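Cortical-lytic enzyme (Clostridium perfringens, PDB 5JIP) belongs to the family 25 glycoside hydrolases and probably acts as a muramidase that cleaves spore-cortex peptidoglycan during germination. Local coordinates at residues L12-P17 against S35-L40; G16-E21 against P216-W221; L29-N34 against G208-V213; G106-V111 against N224-L229. All blocks are in the same frame, centred on the assembly; numbering follows the deposited sequence.

Interaction 1: residues L12-P17 against S35-L40; sequences LSTFGP and SDFIYL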
loop_
_atom_site.group_PDB
_atom_site.type_symbol
_atom_site.label_atom_id
_atom_site.label_comp_id
_atom_site.label_asym_id
_atom_site.label_seq_id
_atom_site.Cartn_x
_atom_site.Cartn_y
_atom_site.Cartn_z
ATOM N N LEU A 12 -3.432 -21.950 -6.085
ATOM C CA LEU A 12 -2.777 -21.420 -4.910
ATOM C C LEU A 12 -3.754 -21.124 -3.787
ATOM O O LEU A 12 -3.310 -20.739 -2.702
ATOM C CB LEU A 12 -2.004 -20.138 -5.243
ATOM C CG LEU A 12 -0.871 -20.355 -6.249
ATOM C CD1 LEU A 12 -0.262 -19.014 -6.655
ATOM C CD2 LEU A 12 0.189 -21.288 -5.654
ATOM N N SER A 13 -5.060 -21.261 -4.022
ATOM C CA SER A 13 -6.024 -20.838 -3.016
ATOM C C SER A 13 -5.814 -21.597 -1.711
ATOM O O SER A 13 -5.696 -22.828 -1.704
ATOM C CB SER A 13 -7.454 -21.056 -3.512
ATOM O OG SER A 13 -7.757 -20.241 -4.639
ATOM N N THR A 14 -5.822 -20.857 -0.601
ATOM C CA THR A 14 -5.816 -21.487 0.710
ATOM C C THR A 14 -7.187 -22.093 1.009
ATOM O O THR A 14 -8.176 -21.851 0.318
ATOM C CB THR A 14 -5.433 -20.484 1.796
ATOM O OG1 THR A 14 -6.269 -19.331 1.710
ATOM C CG2 THR A 14 -3.955 -20.057 1.650
ATOM N N PHE A 15 -7.234 -22.874 2.079
ATOM C CA PHE A 15 -8.383 -23.721 2.352
ATOM C C PHE A 15 -8.519 -23.951 3.846
ATOM O O PHE A 15 -7.526 -24.173 4.541
ATOM C CB PHE A 15 -8.227 -25.049 1.608
ATOM C CG PHE A 15 -9.174 -26.121 2.066
ATOM C CD1 PHE A 15 -10.417 -26.271 1.485
ATOM C CD2 PHE A 15 -8.803 -26.987 3.066
ATOM C CE1 PHE A 15 -11.301 -27.266 1.914
ATOM C CE2 PHE A 15 -9.664 -27.988 3.495
ATOM C CZ PHE A 15 -10.909 -28.137 2.911
ATOM N N GLY A 16 -9.754 -23.951 4.330
ATOM C CA GLY A 16 -9.978 -24.267 5.713
ATOM C C GLY A 16 -11.441 -24.255 6.079
ATOM O O GLY A 16 -12.290 -23.673 5.373
ATOM N N PRO A 17 -11.755 -24.865 7.221
ATOM C CA PRO A 17 -13.139 -24.933 7.677
ATOM C C PRO A 17 -13.519 -23.737 8.534
ATOM O O PRO A 17 -12.669 -23.013 9.054
ATOM C CB PRO A 17 -13.140 -26.218 8.515
ATOM C CG PRO A 17 -11.775 -26.174 9.174
ATOM C CD PRO A 17 -10.856 -25.665 8.086
ATOM N N SER A 35 -5.443 -27.890 6.933
ATOM C CA SER A 35 -6.124 -26.606 6.857
ATOM C C SER A 35 -5.117 -25.471 6.971
ATOM O O SER A 35 -4.255 -25.490 7.855
ATOM C CB SER A 35 -7.179 -26.490 7.961
ATOM O OG SER A 35 -8.121 -27.540 7.878
ATOM N N ASP A 36 -5.236 -24.477 6.084
ATOM C CA ASP A 36 -4.399 -23.281 6.173
ATOM C C ASP A 36 -4.881 -22.323 7.244
ATOM O O ASP A 36 -4.098 -21.505 7.746
ATOM C CB ASP A 36 -4.379 -22.554 4.836
ATOM C CG ASP A 36 -3.787 -23.392 3.726
ATOM O OD1 ASP A 36 -2.575 -23.687 3.776
ATOM O OD2 ASP A 36 -4.521 -23.745 2.805
ATOM N N PHE A 37 -6.155 -22.400 7.598
ATOM C CA PHE A 37 -6.745 -21.496 8.572
ATOM C C PHE A 37 -7.980 -22.185 9.115
ATOM O O PHE A 37 -8.513 -23.110 8.493
ATOM C CB PHE A 37 -7.128 -20.135 7.943
ATOM C CG PHE A 37 -8.076 -20.258 6.766
ATOM C CD1 PHE A 37 -9.447 -20.429 6.959
ATOM C CD2 PHE A 37 -7.597 -20.244 5.471
ATOM C CE1 PHE A 37 -10.305 -20.569 5.894
ATOM C CE2 PHE A 37 -8.454 -20.374 4.398
ATOM C CZ PHE A 37 -9.819 -20.534 4.608
ATOM N N ILE A 38 -8.428 -21.729 10.285
ATOM C CA ILE A 38 -9.706 -22.156 10.853
ATOM C C ILE A 38 -10.447 -20.930 11.370
ATOM O O ILE A 38 -9.909 -20.153 12.173
ATOM C CB ILE A 38 -9.544 -23.175 12.011
ATOM C CG1 ILE A 38 -8.893 -24.457 11.514
ATOM C CG2 ILE A 38 -10.895 -23.471 12.654
ATOM C CD1 ILE A 38 -8.476 -25.369 12.640
ATOM N N TYR A 39 -11.715 -20.794 10.974
ATOM C CA TYR A 39 -12.629 -19.820 11.572
ATOM C C TYR A 39 -13.536 -20.475 12.610
ATOM O O TYR A 39 -13.988 -21.604 12.426
ATOM C CB TYR A 39 -13.483 -19.136 10.504
ATOM C CG TYR A 39 -12.888 -17.804 10.078
ATOM C CD1 TYR A 39 -12.944 -16.688 10.909
ATOM C CD2 TYR A 39 -12.260 -17.670 8.858
ATOM C CE1 TYR A 39 -12.404 -15.477 10.519
ATOM C CE2 TYR A 39 -11.697 -16.463 8.466
ATOM C CZ TYR A 39 -11.757 -15.380 9.288
ATOM O OH TYR A 39 -11.170 -14.217 8.840
ATOM N N LEU A 40 -13.761 -19.757 13.719
ATOM C CA LEU A 40 -14.597 -20.185 14.836
ATOM C C LEU A 40 -15.690 -19.154 15.083
ATOM O O LEU A 40 -15.470 -17.952 14.934
ATOM C CB LEU A 40 -13.792 -20.306 16.136
ATOM C CG LEU A 40 -12.462 -21.080 16.066
ATOM C CD1 LEU A 40 -11.681 -20.885 17.379
ATOM C CD2 LEU A 40 -12.731 -22.538 15.755
#

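Interaction 2: residues G16-E21 against P216-W221; sequences GPDLNE and PVDLNW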
loop_
_atom_site.group_PDB
_atom_site.type_symbol
_atom_site.label_atom_id
_atom_site.label_comp_id
_atom_site.label_asym_id
_atom_site.label_seq_id
_atom_site.Cartn_x
_atom_site.Cartn_y
_atom_site.Cartn_z
ATOM N N GLY A 16 -9.754 -23.951 4.330
ATOM C CA GLY A 16 -9.978 -24.267 5.713
ATOM C C GLY A 16 -11.441 -24.255 6.079
ATOM O O GLY A 16 -12.290 -23.673 5.373
ATOM N N PRO A 17 -11.755 -24.865 7.221
ATOM C CA PRO A 17 -13.139 -24.933 7.677
ATOM C C PRO A 17 -13.519 -23.737 8.534
ATOM O O PRO A 17 -12.669 -23.013 9.054
ATOM C CB PRO A 17 -13.140 -26.218 8.515
ATOM C CG PRO A 17 -11.775 -26.174 9.174
ATOM C CD PRO A 17 -10.856 -25.665 8.086
ATOM N N ASP A 18 -14.827 -23.553 8.699
ATOM C CA ASP A 18 -15.296 -22.780 9.840
ATOM C C ASP A 18 -16.143 -23.683 10.725
ATOM O O ASP A 18 -16.816 -24.610 10.247
ATOM C CB ASP A 18 -16.055 -21.502 9.432
ATOM C CG ASP A 18 -17.233 -21.772 8.517
ATOM O OD1 ASP A 18 -17.018 -21.843 7.289
ATOM O OD2 ASP A 18 -18.366 -21.897 9.028
ATOM N N LEU A 19 -16.053 -23.417 12.030
ATOM C CA LEU A 19 -16.535 -24.311 13.083
ATOM C C LEU A 19 -17.248 -23.507 14.163
ATOM O O LEU A 19 -17.040 -22.299 14.308
ATOM C CB LEU A 19 -15.378 -25.082 13.745
ATOM C CG LEU A 19 -14.374 -25.835 12.870
ATOM C CD1 LEU A 19 -13.184 -26.304 13.721
ATOM C CD2 LEU A 19 -15.036 -26.998 12.192
ATOM N N ASN A 20 -18.091 -24.187 14.936
ATOM C CA ASN A 20 -18.676 -23.576 16.120
ATOM C C ASN A 20 -18.974 -24.682 17.128
ATOM O O ASN A 20 -18.540 -25.821 16.963
ATOM C CB ASN A 20 -19.906 -22.735 15.763
ATOM C CG ASN A 20 -21.032 -23.549 15.133
ATOM O OD1 ASN A 20 -21.185 -24.751 15.368
ATOM N ND2 ASN A 20 -21.811 -22.885 14.304
ATOM N N GLU A 21 -19.695 -24.332 18.195
ATOM C CA GLU A 21 -19.904 -25.302 19.269
ATOM C C GLU A 21 -20.676 -26.542 18.829
ATOM O O GLU A 21 -20.676 -27.550 19.558
ATOM C CB GLU A 21 -20.625 -24.623 20.422
ATOM C CG GLU A 21 -22.056 -24.247 20.140
ATOM C CD GLU A 21 -22.661 -23.509 21.306
ATOM O OE1 GLU A 21 -23.353 -24.174 22.127
ATOM O OE2 GLU A 21 -22.410 -22.289 21.426
ATOM N N PRO A 216 -20.555 -33.049 8.992
ATOM C CA PRO A 216 -20.482 -32.295 7.729
ATOM C C PRO A 216 -20.157 -30.843 8.041
ATOM O O PRO A 216 -20.780 -30.226 8.899
ATOM C CB PRO A 216 -21.886 -32.450 7.141
ATOM C CG PRO A 216 -22.459 -33.693 7.835
ATOM C CD PRO A 216 -21.889 -33.636 9.213
ATOM N N VAL A 217 -19.159 -30.298 7.361
ATOM C CA VAL A 217 -18.506 -29.095 7.841
ATOM C C VAL A 217 -18.515 -28.028 6.742
ATOM O O VAL A 217 -18.501 -28.343 5.547
ATOM C CB VAL A 217 -17.070 -29.451 8.328
ATOM C CG1 VAL A 217 -16.213 -29.982 7.173
ATOM C CG2 VAL A 217 -16.404 -28.265 9.004
ATOM N N ASP A 218 -18.586 -26.767 7.165
ATOM C CA ASP A 218 -18.418 -25.625 6.263
ATOM C C ASP A 218 -16.976 -25.568 5.780
ATOM O O ASP A 218 -16.048 -25.580 6.590
ATOM C CB ASP A 218 -18.736 -24.298 6.959
ATOM C CG ASP A 218 -20.174 -24.144 7.406
ATOM O OD1 ASP A 218 -21.061 -24.918 6.980
ATOM O OD2 ASP A 218 -20.424 -23.189 8.185
ATOM N N LEU A 219 -16.778 -25.503 4.472
ATOM C CA LEU A 219 -15.437 -25.415 3.903
ATOM C C LEU A 219 -15.308 -24.180 3.016
ATOM O O LEU A 219 -16.270 -23.738 2.373
ATOM C CB LEU A 219 -15.092 -26.647 3.101
ATOM C CG LEU A 219 -15.066 -27.963 3.910
ATOM C CD1 LEU A 219 -14.822 -29.119 2.972
ATOM C CD2 LEU A 219 -14.023 -27.898 5.046
ATOM N N ASN A 220 -14.086 -23.657 2.952
ATOM C CA ASN A 220 -13.841 -22.335 2.387
ATOM C C ASN A 220 -12.560 -22.311 1.579
ATOM O O ASN A 220 -11.540 -22.885 1.984
ATOM C CB ASN A 220 -13.697 -21.274 3.481
ATOM C CG ASN A 220 -14.883 -21.234 4.418
ATOM O OD1 ASN A 220 -15.918 -20.677 4.085
ATOM N ND2 ASN A 220 -14.712 -21.769 5.624
ATOM N N TRP A 221 -12.613 -21.608 0.455
ATOM C CA TRP A 221 -11.418 -21.171 -0.244
ATOM C C TRP A 221 -11.049 -19.765 0.207
ATOM O O TRP A 221 -11.917 -18.901 0.392
ATOM C CB TRP A 221 -11.618 -21.175 -1.765
ATOM C CG TRP A 221 -11.999 -22.498 -2.341
ATOM C CD1 TRP A 221 -13.177 -22.807 -2.943
ATOM C CD2 TRP A 221 -11.205 -23.701 -2.353
ATOM N NE1 TRP A 221 -13.173 -24.115 -3.351
ATOM C CE2 TRP A 221 -11.982 -24.697 -2.991
ATOM C CE3 TRP A 221 -9.919 -24.023 -1.912
ATOM C CZ2 TRP A 221 -11.513 -25.989 -3.198
ATOM C CZ3 TRP A 221 -9.451 -25.328 -2.093
ATOM C CH2 TRP A 221 -10.246 -26.292 -2.746
HETATM O O HOH W 1 -18.968 -26.212 9.905
#

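Interaction 3: residues L29-N34 against G208-V213; sequences LTLAKN and GKLDGV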
loop_
_atom_site.group_PDB
_atom_site.type_symbol
_atom_site.label_atom_id
_atom_site.label_comp_id
_atom_site.label_asym_id
_atom_site.label_seq_id
_atom_site.Cartn_x
_atom_site.Cartn_y
_atom_site.Cartn_z
ATOM N N LEU A 29 -5.287 -31.349 15.906
ATOM C CA LEU A 29 -4.002 -31.828 15.436
ATOM C C LEU A 29 -4.118 -32.333 14.001
ATOM O O LEU A 29 -3.202 -32.163 13.191
ATOM C CB LEU A 29 -3.458 -32.920 16.373
ATOM C CG LEU A 29 -2.027 -33.346 16.090
ATOM C CD1 LEU A 29 -1.082 -32.165 16.210
ATOM C CD2 LEU A 29 -1.619 -34.461 17.045
ATOM N N THR A 30 -5.240 -32.960 13.669
ATOM C CA THR A 30 -5.451 -33.402 12.300
ATOM C C THR A 30 -5.667 -32.211 11.368
ATOM O O THR A 30 -5.105 -32.162 10.267
ATOM C CB THR A 30 -6.644 -34.341 12.258
ATOM O OG1 THR A 30 -6.383 -35.449 13.122
ATOM C CG2 THR A 30 -6.921 -34.855 10.839
ATOM N N LEU A 31 -6.464 -31.237 11.800
ATOM C CA LEU A 31 -6.723 -30.074 10.956
ATOM C C LEU A 31 -5.456 -29.260 10.700
ATOM O O LEU A 31 -5.342 -28.601 9.667
ATOM C CB LEU A 31 -7.782 -29.207 11.618
ATOM C CG LEU A 31 -9.207 -29.790 11.686
ATOM C CD1 LEU A 31 -10.137 -28.832 12.406
ATOM C CD2 LEU A 31 -9.724 -30.100 10.284
ATOM N N ALA A 32 -4.512 -29.269 11.637
ATOM C CA ALA A 32 -3.272 -28.520 11.447
ATOM C C ALA A 32 -2.533 -28.984 10.210
ATOM O O ALA A 32 -1.756 -28.218 9.622
ATOM C CB ALA A 32 -2.374 -28.661 12.678
ATOM N N LYS A 33 -2.750 -30.234 9.803
ATOM C CA LYS A 33 -2.056 -30.818 8.666
ATOM C C LYS A 33 -2.763 -30.565 7.349
ATOM O O LYS A 33 -2.113 -30.627 6.292
ATOM C CB LYS A 33 -1.914 -32.340 8.823
ATOM C CG LYS A 33 -1.060 -32.775 9.979
ATOM C CD LYS A 33 0.382 -32.316 9.826
ATOM C CE LYS A 33 0.873 -31.634 11.100
ATOM N NZ LYS A 33 0.566 -30.176 11.134
ATOM N N ASN A 34 -4.061 -30.274 7.374
ATOM C CA ASN A 34 -4.811 -30.135 6.138
ATOM C C ASN A 34 -5.496 -28.787 5.955
ATOM O O ASN A 34 -6.058 -28.555 4.882
ATOM C CB ASN A 34 -5.834 -31.285 5.994
ATOM C CG ASN A 34 -6.891 -31.311 7.087
ATOM O OD1 ASN A 34 -7.200 -30.291 7.732
ATOM N ND2 ASN A 34 -7.465 -32.497 7.299
ATOM N N GLY A 208 -19.312 -30.401 3.797
ATOM C CA GLY A 208 -18.079 -30.975 3.342
ATOM C C GLY A 208 -17.600 -32.099 4.238
ATOM O O GLY A 208 -18.049 -32.273 5.369
ATOM N N LYS A 209 -16.669 -32.872 3.702
ATOM C CA LYS A 209 -15.998 -33.945 4.437
ATOM C C LYS A 209 -14.526 -33.597 4.556
ATOM O O LYS A 209 -13.826 -33.466 3.540
ATOM C CB LYS A 209 -16.186 -35.287 3.729
ATOM C CG LYS A 209 -15.441 -36.459 4.360
ATOM C CD LYS A 209 -15.643 -37.720 3.501
ATOM C CE LYS A 209 -15.114 -38.978 4.177
ATOM N NZ LYS A 209 -13.636 -39.113 4.048
ATOM N N LEU A 210 -14.064 -33.419 5.789
ATOM C CA LEU A 210 -12.657 -33.118 6.047
ATOM C C LEU A 210 -12.176 -33.918 7.241
ATOM O O LEU A 210 -12.789 -33.843 8.307
ATOM C CB LEU A 210 -12.451 -31.639 6.341
ATOM C CG LEU A 210 -11.015 -31.154 6.518
ATOM C CD1 LEU A 210 -10.164 -31.399 5.258
ATOM C CD2 LEU A 210 -11.054 -29.683 6.873
ATOM N N ASP A 211 -11.083 -34.663 7.061
ATOM C CA ASP A 211 -10.478 -35.406 8.168
ATOM C C ASP A 211 -10.195 -34.444 9.310
ATOM O O ASP A 211 -9.592 -33.393 9.109
ATOM C CB ASP A 211 -9.163 -36.074 7.722
ATOM C CG ASP A 211 -9.370 -37.355 6.914
ATOM O OD1 ASP A 211 -10.529 -37.744 6.654
ATOM O OD2 ASP A 211 -8.346 -37.971 6.525
ATOM N N GLY A 212 -10.641 -34.794 10.501
ATOM C CA GLY A 212 -10.456 -33.941 11.650
ATOM C C GLY A 212 -11.708 -33.245 12.108
ATOM O O GLY A 212 -11.693 -32.610 13.177
ATOM N N VAL A 213 -12.794 -33.339 11.340
ATOM C CA VAL A 213 -14.108 -32.895 11.773
ATOM C C VAL A 213 -15.069 -34.044 11.525
ATOM O O VAL A 213 -15.115 -34.583 10.413
ATOM C CB VAL A 213 -14.576 -31.630 11.036
ATOM C CG1 VAL A 213 -15.936 -31.232 11.517
ATOM C CG2 VAL A 213 -13.583 -30.504 11.251
#

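Interaction 4: residues G106-V111 against N224-L229; sequences GDLFPV and NSIDSL. With MG (magnesium ion), chain E.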
loop_
_atom_site.group_PDB
_atom_site.type_symbol
_atom_site.label_atom_id
_atom_site.label_comp_id
_atom_site.label_asym_id
_atom_site.label_seq_id
_atom_site.Cartn_x
_atom_site.Cartn_y
_atom_site.Cartn_z
ATOM N N GLY A 106 -7.473 -12.032 17.156
ATOM C CA GLY A 106 -7.344 -13.208 16.316
ATOM C C GLY A 106 -6.251 -13.040 15.273
ATOM O O GLY A 106 -5.756 -11.944 15.013
ATOM N N ASP A 107 -5.881 -14.170 14.659
ATOM C CA ASP A 107 -4.915 -14.134 13.568
ATOM C C ASP A 107 -5.556 -13.661 12.269
ATOM O O ASP A 107 -4.962 -12.871 11.525
ATOM C CB ASP A 107 -4.316 -15.515 13.354
ATOM C CG ASP A 107 -3.788 -16.124 14.629
ATOM O OD1 ASP A 107 -3.134 -15.387 15.395
ATOM O OD2 ASP A 107 -3.997 -17.343 14.817
ATOM N N LEU A 108 -6.744 -14.166 11.961
ATOM C CA LEU A 108 -7.438 -13.798 10.740
ATOM C C LEU A 108 -8.359 -12.618 11.011
ATOM O O LEU A 108 -8.634 -12.279 12.171
ATOM C CB LEU A 108 -8.258 -14.964 10.220
ATOM C CG LEU A 108 -7.668 -16.345 10.412
ATOM C CD1 LEU A 108 -8.698 -17.428 10.049
ATOM C CD2 LEU A 108 -6.416 -16.472 9.553
ATOM N N PHE A 109 -8.842 -11.989 9.917
ATOM C CA PHE A 109 -9.844 -10.928 10.014
ATOM C C PHE A 109 -10.939 -11.376 10.974
ATOM O O PHE A 109 -11.575 -12.412 10.747
ATOM C CB PHE A 109 -10.546 -10.607 8.677
ATOM C CG PHE A 109 -9.672 -10.045 7.588
ATOM C CD1 PHE A 109 -9.164 -8.751 7.656
ATOM C CD2 PHE A 109 -9.460 -10.777 6.430
ATOM C CE1 PHE A 109 -8.411 -8.257 6.624
ATOM C CE2 PHE A 109 -8.722 -10.278 5.389
ATOM C CZ PHE A 109 -8.194 -9.032 5.470
ATOM N N PRO A 110 -11.251 -10.596 11.990
ATOM C CA PRO A 110 -12.538 -10.772 12.657
ATOM C C PRO A 110 -13.662 -10.629 11.643
ATOM O O PRO A 110 -13.545 -9.879 10.675
ATOM C CB PRO A 110 -12.559 -9.648 13.703
ATOM C CG PRO A 110 -11.124 -9.243 13.859
ATOM C CD PRO A 110 -10.512 -9.436 12.513
ATOM N N VAL A 111 -14.743 -11.389 11.840
ATOM C CA VAL A 111 -15.809 -11.483 10.851
ATOM C C VAL A 111 -17.157 -11.135 11.486
ATOM O O VAL A 111 -17.483 -11.609 12.586
ATOM C CB VAL A 111 -15.848 -12.890 10.225
ATOM C CG1 VAL A 111 -17.151 -13.173 9.500
ATOM C CG2 VAL A 111 -14.690 -13.068 9.270
ATOM N N ASN A 224 -4.651 -16.523 -2.076
ATOM C CA ASN A 224 -3.484 -17.296 -2.466
ATOM C C ASN A 224 -2.458 -17.400 -1.353
ATOM O O ASN A 224 -1.695 -18.375 -1.303
ATOM C CB ASN A 224 -2.854 -16.665 -3.693
ATOM C CG ASN A 224 -3.711 -16.842 -4.921
ATOM O OD1 ASN A 224 -4.801 -17.421 -4.859
ATOM N ND2 ASN A 224 -3.219 -16.372 -6.050
ATOM N N SER A 225 -2.407 -16.409 -0.473
ATOM C CA SER A 225 -1.513 -16.426 0.668
ATOM C C SER A 225 -2.290 -16.247 1.961
ATOM O O SER A 225 -3.161 -15.383 2.058
ATOM C CB SER A 225 -0.475 -15.320 0.577
ATOM O OG SER A 225 0.333 -15.347 1.734
ATOM N N ILE A 226 -1.919 -17.041 2.966
ATOM C CA ILE A 226 -2.490 -16.885 4.299
ATOM C C ILE A 226 -2.235 -15.473 4.822
ATOM O O ILE A 226 -3.001 -14.953 5.637
ATOM C CB ILE A 226 -1.916 -17.964 5.241
ATOM C CG1 ILE A 226 -2.566 -17.874 6.611
ATOM C CG2 ILE A 226 -0.416 -17.827 5.391
ATOM C CD1 ILE A 226 -4.059 -18.301 6.593
ATOM N N ASP A 227 -1.153 -14.838 4.370
ATOM C CA ASP A 227 -0.832 -13.489 4.808
ATOM C C ASP A 227 -1.962 -12.514 4.499
ATOM O O ASP A 227 -2.181 -11.564 5.260
ATOM C CB ASP A 227 0.468 -13.011 4.142
ATOM C CG ASP A 227 1.679 -13.892 4.453
ATOM O OD1 ASP A 227 1.675 -14.586 5.459
ATOM O OD2 ASP A 227 2.653 -13.858 3.665
ATOM N N SER A 228 -2.728 -12.771 3.437
ATOM C CA SER A 228 -3.799 -11.860 3.035
ATOM C C SER A 228 -5.008 -11.917 3.973
ATOM O O SER A 228 -5.908 -11.100 3.832
ATOM C CB SER A 228 -4.236 -12.170 1.614
ATOM O OG SER A 228 -3.174 -11.868 0.713
ATOM N N LEU A 229 -5.055 -12.880 4.891
ATOM C CA LEU A 229 -6.088 -12.917 5.917
ATOM C C LEU A 229 -5.627 -12.326 7.243
ATOM O O LEU A 229 -6.477 -12.070 8.118
ATOM C CB LEU A 229 -6.541 -14.371 6.162
ATOM C CG LEU A 229 -7.256 -15.081 5.003
ATOM C CD1 LEU A 229 -7.577 -16.520 5.384
ATOM C CD2 LEU A 229 -8.535 -14.309 4.609
HETATM MG MG MG E . -2.213 -9.443 5.686
HETATM O O HOH W 2 -4.281 -9.211 5.379
HETATM O O HOH W 3 -0.131 -9.574 6.118
#

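Interaction 1: residues L12-P17 against S35-L40
Phe-37 carries its CG in the crowded position between its own backbone N and carbonyl carbon (chi1 57°), which lays the ring against the backbone of Phe-15 and Gly-16, while Asp-36 keeps CG anti to its carbonyl carbon and beside its backbone N (chi1 -62°), so that the carboxylate reaches Phe-15. Asp-36 OD2 accepts a bent hydrogen bond from Phe-15 N at 2.9 Å, using the anti lone pair that faces away from the other carboxylate oxygen. In return Asp-36 N donates to Phe-15 O at 2.8 Å, arriving nearly along the C=O axis, so one residue grips both polar backbone atoms of Phe-15. Farther along, Tyr-39 N meets Pro-17 O at 3.1 Å in the straightest of the three bonds (165°). Gly-16 CA sits over one face of the Phe-37 ring, 4.0 Å from its centroid, in a CH-pi contact; Thr-14 CB lies in plane at the ring edge. Having no side chain, Gly-16 also brings its CA to 3.3 Å from Phe-37 O, a CA-H...O contact to a buried carbonyl that has no hydrogen-bond partner. The Pro-17 ring wedges between Ser-35 and Ile-38, with CD 3.3 Å from Ser-35 OG and CG 4.1 Å from Ile-38 CG1. These bonds join the starts of two parallel barrel strands, 15-19 and 38-44, which helix 28-34 connects as a beta-alpha-beta unit. Cys-63 of helix 56-66 packs on Ile-38, and Met-201 of strand 201-208 and Asn-220 of strand 217-221 adjoin the Phe-37 ring.

Interaction 2: residues G16-E21 against P216-W221
Strands 16-19 and 217-221 run antiparallel with a strong twist, their N-to-C directions 138° apart and their axes 4.6 Å apart at closest approach, with Gly-16 and Asn-220 as a hydrogen-bonded pair and Pro-17 and Leu-219 as a non-hydrogen-bonded one. The pairing closes the TIM-type barrel of this family 25 enzyme, since strand 217-221 is inserted, antiparallel to both neighbours, between the first barrel strand and strand 201-208. Gly-16 N donates to Asn-220 O at 3.1 Å in the carbonyl plane, whereas the return bond from Asn-220 N to Gly-16 O is weak. Gly-16 O is held a second time by Asn-220 ND2 at 3.1 Å, from above the carbonyl plane. Through its other hydrogen Asn-220 ND2 donates to Asp-18 OD1 at 2.8 Å, nearly straight (168°), with the acceptor in the amide plane and using its anti lone pair. Asp-18 can receive it because its CG takes the crowded position between backbone N and carbonyl carbon (chi1 56°). Gln-203 also binds Asp-18 OD1, and Trp-176 holds Asn-220 OD1, which fixes the flip of the amide. The second oxygen, Asp-18 OD2, comes within 2.6 Å of Asp-218 OD2, so close that one of the two acids probably holds a proton. The face carrying Pro-17 is apolar: Pro-17 CB meets Val-217 CG2 and Leu-219 CD2, and Leu-19 CD2 touches Val-217 CG2 at 3.7 Å. Where the strands begin to part, a water spans the gap, donating to Asp-18 O at 2.7 Å and accepting from Asp-218 N at 2.8 Å.

Interaction 3: residues L29-N34 against G208-V213
The side-chain amide of Asn-34 has Leu-210 CD1 over one face, with CD2 on the same side but beyond the rim near OD1, and the carbonyl oxygen of Asp-211 in its plane beyond ND2, while the flat Asp-211–Gly-212 peptide has Thr-30 CG2 over one of its own faces. With CG in the crowded position between backbone N and carbonyl carbon (chi1 62°), Asn-34 turns its amide toward the loop. Asn-34 ND2 donates to Asp-211 O at 2.9 Å, fairly straight (160°) and onto a carbonyl lone pair. Leu-210 CD1 approaches the same nitrogen, ND2 of Asn-34, to 3.6 Å. Beside it, Leu-31 CD2 packs against Leu-210 CD2 at 3.7 Å and against Val-213 CG2 at 4.0 Å. Residues 210-213 form a type II beta turn in the link between barrel strands 201-208 and 217-221, with Gly-212 at its third position, where the positive phi of 107° suits glycine. The bare CA of Gly-212 lets Thr-30 and Leu-31 lie close to the turn; its backbone also bonds to Asn-27. Between these two surface segments the one directed bond is that of Asn-34 to a main-chain carbonyl, and methyl packing without a salt bridge does the rest.

Interaction 4: residues G106-V111 against N224-L229
A magnesium site lies at the junction between the TIM-type barrel and the C-terminal beta-sandwich, and one of its ligands comes from the short 3-10 segment 226-229, which leans on the loop before barrel strand 111-113. Asp-227 O binds the metal at 2.2 Å, together with two waters on opposite sides of the ion; Met-230 O, Asp-258 OD2 and Asp-304 OD2 complete six ligands. The contact itself centres on Leu-229 O at the end of the segment. Phe-109 N donates to it at 3.0 Å, nearly along the C=O axis although bent at the hydrogen (130°), and Leu-108 CA adds a CA-H...O contact to Leu-229 O at 3.3 Å. The same oxygen stands over one face of the Phe-109 ring, offset toward the rim, so the ring lies against the carbonyl that its own backbone N binds. The preceding carbonyl, Ser-228 O, approaches the ring obliquely, 3.3 Å from Phe-109 CE2. Apolar contacts fill in around these polar ones: Leu-108 and Leu-229 lie side by side, pointing the same way, with Leu-108 CD2 4.0 Å from Leu-229 CB, and Phe-109 CD2 is 4.1 Å from Leu-229 CD2. Thr-306 and Asp-308 also touch the Phe-109 ring, which is thus wedged between barrel and sandwich. Just before the 3-10 segment, Ser-225 OG accepts from Asp-227 N at 3.1 Å, an ST turn that shapes the backbone just before the metal-binding carbonyl, and OG is bonded in addition to Asp-257.

In the fold
Interactions 1 and 2 are the buried ones and share Gly-16 and Pro-17: strand 15-19 pairs on one flank with its parallel neighbour 38-44 and on the other with the antiparallel strand 217-221. Backbone bonding dominates in both, but interaction 2 adds a cluster of acid and amide side chains. Interaction 3 lies outside the barrel at the surface, nested in the loop closed by interaction 2, and relies on methyl packing and a single hydrogen bond from a side-chain amide. Interaction 4, partly buried, is about 19 Å from interaction 3 between centres and alone includes a metal ligand. It joins interaction 1 through Tyr-39 OH, 2.7 Å from Phe-109 O.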